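Local coordinates for protein pectate lyase/Amb allergen (PDB 4HWV) that probably cleaves pectate by calcium-dependent elimination, as a secreted polysaccharide lyase of family 1 built on a right-handed parallel beta-helix, at residues A[204-212]-A[267-277]. Sequence-based numbering, arbitrary orientation.
Sequences DAFDDFPQW and YSGGDFKVQHH
H276 and D207 show how two largely irregular segments can be joined without a shared sheet: the backbone N of D207 donates to the carbonyl O of H276 (2.8 Å), and ND1 of H276 returns a bond to the carbonyl O of D207. That second bond is nearly straight, 167° at the hydrogen, and the acceptor lies in the imidazole plane, although the ring nitrogen is tilted somewhat from the carbonyl plane. Followed outward, the H276 side chain meets F206 first: CB sits over the phenyl face, 3.6 Å from the ring centroid, in a CH-pi contact. CG comes next, 3.3 Å from CZ of F206, and the two rings form an offset stack with planes only 9° apart. With CG beside the backbone N (chi1 -68°), the imidazole runs alongside the phenyl and brings ND1 to D207. At the tip, CE1 approaches CG of P210, whose ring also touches CG1 of V274.

The phenyl of F206 turns its edge toward the face of H277, the rings nearly perpendicular in an offset edge-to-face pair. H277 NE2 donates to OD1 of D204 at 2.7 Å, nearly along the C-O axis and within its own ring plane, while its ND1 is hydrogen-bonded to OD1 of D251. Further along, CH2 of W212, on strand 211-213, meets CD1 of F272 at 3.8 Å, at the indole edge.

Segment 204-212 leaves the beta-helix after strand 201-203, while 267-277 leads straight into D278, a calcium ligand. With a carboxylate at each ring nitrogen, the rotation of H277 is fixed, and R249 in turn holds D204 by a salt bridge to OD2; the contact thus joins a buried polar network to an aromatic cluster beside the metal site.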
loop_
_atom_site.group_PDB
_atom_site.type_symbol
_atom_site.label_atom_id
_atom_site.label_comp_id
_atom_site.label_asym_id
_atom_site.label_seq_id
_atom_site.Cartn_x
_atom_site.Cartn_y
_atom_site.Cartn_z
ATOM N N ASP A 204 -3.562 -7.664 -4.645
ATOM C CA ASP A 204 -3.543 -8.057 -3.234
ATOM C C ASP A 204 -4.503 -9.198 -2.913
ATOM O O ASP A 204 -5.500 -9.016 -2.199
ATOM C CB ASP A 204 -3.818 -6.824 -2.358
ATOM C CG ASP A 204 -3.578 -7.076 -0.881
ATOM O OD1 ASP A 204 -2.893 -8.053 -0.521
ATOM O OD2 ASP A 204 -4.090 -6.286 -0.078
ATOM N N ALA A 205 -4.196 -10.381 -3.449
ATOM C CA ALA A 205 -4.928 -11.593 -3.089
ATOM C C ALA A 205 -4.410 -12.035 -1.725
ATOM O O ALA A 205 -3.416 -12.751 -1.627
ATOM C CB ALA A 205 -4.721 -12.675 -4.144
ATOM N N PHE A 206 -5.078 -11.559 -0.683
ATOM C CA PHE A 206 -4.565 -11.607 0.690
ATOM C C PHE A 206 -5.277 -12.699 1.475
ATOM O O PHE A 206 -6.512 -12.775 1.511
ATOM C CB PHE A 206 -4.841 -10.246 1.336
ATOM C CG PHE A 206 -4.139 -10.017 2.652
ATOM C CD1 PHE A 206 -2.924 -9.333 2.696
ATOM C CD2 PHE A 206 -4.715 -10.459 3.850
ATOM C CE1 PHE A 206 -2.285 -9.085 3.909
ATOM C CE2 PHE A 206 -4.086 -10.215 5.078
ATOM C CZ PHE A 206 -2.864 -9.528 5.108
ATOM N N ASP A 207 -4.491 -13.554 2.109
ATOM C CA ASP A 207 -5.012 -14.650 2.922
ATOM C C ASP A 207 -4.918 -14.213 4.374
ATOM O O ASP A 207 -3.823 -14.008 4.905
ATOM C CB ASP A 207 -4.139 -15.885 2.655
ATOM C CG ASP A 207 -4.651 -17.146 3.301
ATOM O OD1 ASP A 207 -5.390 -17.085 4.313
ATOM O OD2 ASP A 207 -4.294 -18.234 2.784
ATOM N N ASP A 208 -6.073 -14.054 5.014
ATOM C CA ASP A 208 -6.109 -13.656 6.412
ATOM C C ASP A 208 -5.784 -14.769 7.389
ATOM O O ASP A 208 -5.671 -14.500 8.582
ATOM C CB ASP A 208 -7.471 -13.067 6.738
ATOM C CG ASP A 208 -7.574 -11.644 6.276
ATOM O OD1 ASP A 208 -6.854 -10.785 6.836
ATOM O OD2 ASP A 208 -8.354 -11.379 5.358
ATOM N N PHE A 209 -5.624 -15.993 6.875
ATOM C CA PHE A 209 -5.407 -17.167 7.727
ATOM C C PHE A 209 -4.261 -18.033 7.211
ATOM O O PHE A 209 -4.444 -19.221 6.935
ATOM C CB PHE A 209 -6.723 -17.944 7.871
ATOM C CG PHE A 209 -7.792 -17.120 8.525
ATOM C CD1 PHE A 209 -7.772 -16.930 9.908
ATOM C CD2 PHE A 209 -8.765 -16.475 7.767
ATOM C CE1 PHE A 209 -8.700 -16.112 10.520
ATOM C CE2 PHE A 209 -9.701 -15.653 8.385
ATOM C CZ PHE A 209 -9.664 -15.471 9.765
ATOM N N PRO A 210 -3.057 -17.444 7.090
ATOM C CA PRO A 210 -1.912 -18.257 6.660
ATOM C C PRO A 210 -1.646 -19.382 7.649
ATOM O O PRO A 210 -1.915 -19.243 8.852
ATOM C CB PRO A 210 -0.754 -17.251 6.660
ATOM C CG PRO A 210 -1.171 -16.235 7.662
ATOM C CD PRO A 210 -2.650 -16.092 7.508
ATOM N N GLN A 211 -1.117 -20.487 7.141
ATOM C CA GLN A 211 -0.840 -21.648 7.951
ATOM C C GLN A 211 0.644 -21.714 8.218
ATOM O O GLN A 211 1.453 -21.514 7.317
ATOM C CB GLN A 211 -1.256 -22.908 7.204
ATOM C CG GLN A 211 -1.037 -24.202 7.992
ATOM C CD GLN A 211 -1.135 -25.416 7.090
ATOM O OE1 GLN A 211 -0.386 -25.531 6.111
ATOM N NE2 GLN A 211 -2.073 -26.318 7.395
ATOM N N TRP A 212 1.001 -22.025 9.460
ATOM C CA TRP A 212 2.391 -22.334 9.762
ATOM C C TRP A 212 2.646 -23.815 9.472
ATOM O O TRP A 212 1.963 -24.681 10.019
ATOM C CB TRP A 212 2.723 -22.017 11.220
ATOM C CG TRP A 212 4.103 -22.441 11.627
ATOM C CD1 TRP A 212 4.424 -23.441 12.503
ATOM C CD2 TRP A 212 5.356 -21.868 11.201
ATOM N NE1 TRP A 212 5.791 -23.541 12.631
ATOM C CE2 TRP A 212 6.387 -22.582 11.856
ATOM C CE3 TRP A 212 5.705 -20.824 10.330
ATOM C CZ2 TRP A 212 7.742 -22.297 11.654
ATOM C CZ3 TRP A 212 7.050 -20.533 10.134
ATOM C CH2 TRP A 212 8.060 -21.279 10.796
ATOM N N TYR A 267 14.437 -17.679 14.807
ATOM C CA TYR A 267 13.107 -17.662 14.212
ATOM C C TYR A 267 12.503 -16.292 13.966
ATOM O O TYR A 267 11.424 -16.205 13.386
ATOM C CB TYR A 267 12.149 -18.619 14.928
ATOM C CG TYR A 267 12.277 -20.026 14.377
ATOM C CD1 TYR A 267 11.668 -20.374 13.176
ATOM C CD2 TYR A 267 13.016 -20.996 15.039
ATOM C CE1 TYR A 267 11.776 -21.649 12.651
ATOM C CE2 TYR A 267 13.147 -22.288 14.527
ATOM C CZ TYR A 267 12.517 -22.610 13.333
ATOM O OH TYR A 267 12.616 -23.887 12.821
ATOM N N SER A 268 13.209 -15.228 14.347
ATOM C CA SER A 268 12.786 -13.874 13.970
ATOM C C SER A 268 13.199 -13.472 12.554
ATOM O O SER A 268 12.808 -12.415 12.073
ATOM C CB SER A 268 13.296 -12.831 14.961
ATOM O OG SER A 268 14.686 -12.623 14.802
ATOM N N GLY A 269 13.976 -14.314 11.882
ATOM C CA GLY A 269 14.470 -13.982 10.559
ATOM C C GLY A 269 13.406 -13.893 9.474
ATOM O O GLY A 269 12.293 -14.429 9.614
ATOM N N GLY A 270 13.767 -13.241 8.367
ATOM C CA GLY A 270 12.851 -13.023 7.255
ATOM C C GLY A 270 12.291 -14.270 6.602
ATOM O O GLY A 270 11.200 -14.212 6.025
ATOM N N ASP A 271 13.000 -15.398 6.699
ATOM C CA ASP A 271 12.478 -16.678 6.191
ATOM C C ASP A 271 11.104 -16.955 6.816
ATOM O O ASP A 271 10.274 -17.655 6.238
ATOM C CB ASP A 271 13.389 -17.871 6.571
ATOM C CG ASP A 271 14.645 -17.993 5.720
ATOM O OD1 ASP A 271 14.723 -17.370 4.646
ATOM O OD2 ASP A 271 15.556 -18.765 6.133
ATOM N N PHE A 272 10.883 -16.417 8.010
ATOM C CA PHE A 272 9.740 -16.781 8.834
ATOM C C PHE A 272 8.686 -15.675 8.891
ATOM O O PHE A 272 7.822 -15.675 9.767
ATOM C CB PHE A 272 10.250 -17.216 10.217
ATOM C CG PHE A 272 11.380 -18.207 10.112
ATOM C CD1 PHE A 272 11.154 -19.459 9.566
ATOM C CD2 PHE A 272 12.675 -17.875 10.504
ATOM C CE1 PHE A 272 12.187 -20.370 9.428
ATOM C CE2 PHE A 272 13.702 -18.789 10.371
ATOM C CZ PHE A 272 13.456 -20.041 9.817
ATOM N N LYS A 273 8.734 -14.759 7.917
ATOM C CA LYS A 273 7.709 -13.723 7.807
ATOM C C LYS A 273 6.329 -14.374 7.668
ATOM O O LYS A 273 6.200 -15.504 7.157
ATOM C CB LYS A 273 7.965 -12.819 6.598
ATOM C CG LYS A 273 7.801 -13.519 5.249
ATOM C CD LYS A 273 8.083 -12.592 4.076
ATOM C CE LYS A 273 9.581 -12.350 3.963
ATOM N NZ LYS A 273 9.895 -11.296 2.993
ATOM N N VAL A 274 5.295 -13.669 8.120
ATOM C CA VAL A 274 3.953 -14.181 7.967
ATOM C C VAL A 274 3.475 -13.791 6.573
ATOM O O VAL A 274 2.985 -12.688 6.335
ATOM C CB VAL A 274 3.016 -13.640 9.052
ATOM C CG1 VAL A 274 1.628 -14.234 8.902
ATOM C CG2 VAL A 274 3.546 -13.957 10.467
ATOM N N GLN A 275 3.631 -14.736 5.657
ATOM C CA GLN A 275 3.340 -14.540 4.242
ATOM C C GLN A 275 1.846 -14.673 3.984
ATOM O O GLN A 275 1.285 -15.757 4.140
ATOM C CB GLN A 275 4.124 -15.583 3.436
ATOM C CG GLN A 275 3.899 -15.547 1.930
ATOM C CD GLN A 275 4.148 -14.169 1.343
ATOM O OE1 GLN A 275 3.223 -13.356 1.205
ATOM N NE2 GLN A 275 5.407 -13.890 0.994
ATOM N N HIS A 276 1.221 -13.555 3.618
ATOM C CA HIS A 276 -0.205 -13.510 3.345
ATOM C C HIS A 276 -0.549 -13.647 1.858
ATOM O O HIS A 276 -1.732 -13.654 1.493
ATOM C CB HIS A 276 -0.781 -12.188 3.860
ATOM C CG HIS A 276 -0.781 -12.068 5.356
ATOM N ND1 HIS A 276 -1.786 -12.581 6.153
ATOM C CD2 HIS A 276 0.087 -11.454 6.197
ATOM C CE1 HIS A 276 -1.519 -12.311 7.421
ATOM N NE2 HIS A 276 -0.388 -11.631 7.473
ATOM N N HIS A 277 0.469 -13.742 1.003
ATOM C CA HIS A 277 0.246 -13.859 -0.431
ATOM C C HIS A 277 0.737 -15.197 -0.948
ATOM O O HIS A 277 1.494 -15.900 -0.262
ATOM C CB HIS A 277 0.963 -12.744 -1.178
ATOM C CG HIS A 277 0.474 -11.389 -0.802
ATOM N ND1 HIS A 277 1.250 -10.480 -0.111
ATOM C CD2 HIS A 277 -0.729 -10.795 -0.991
ATOM C CE1 HIS A 277 0.550 -9.372 0.079
ATOM N NE2 HIS A 277 -0.654 -9.542 -0.435
#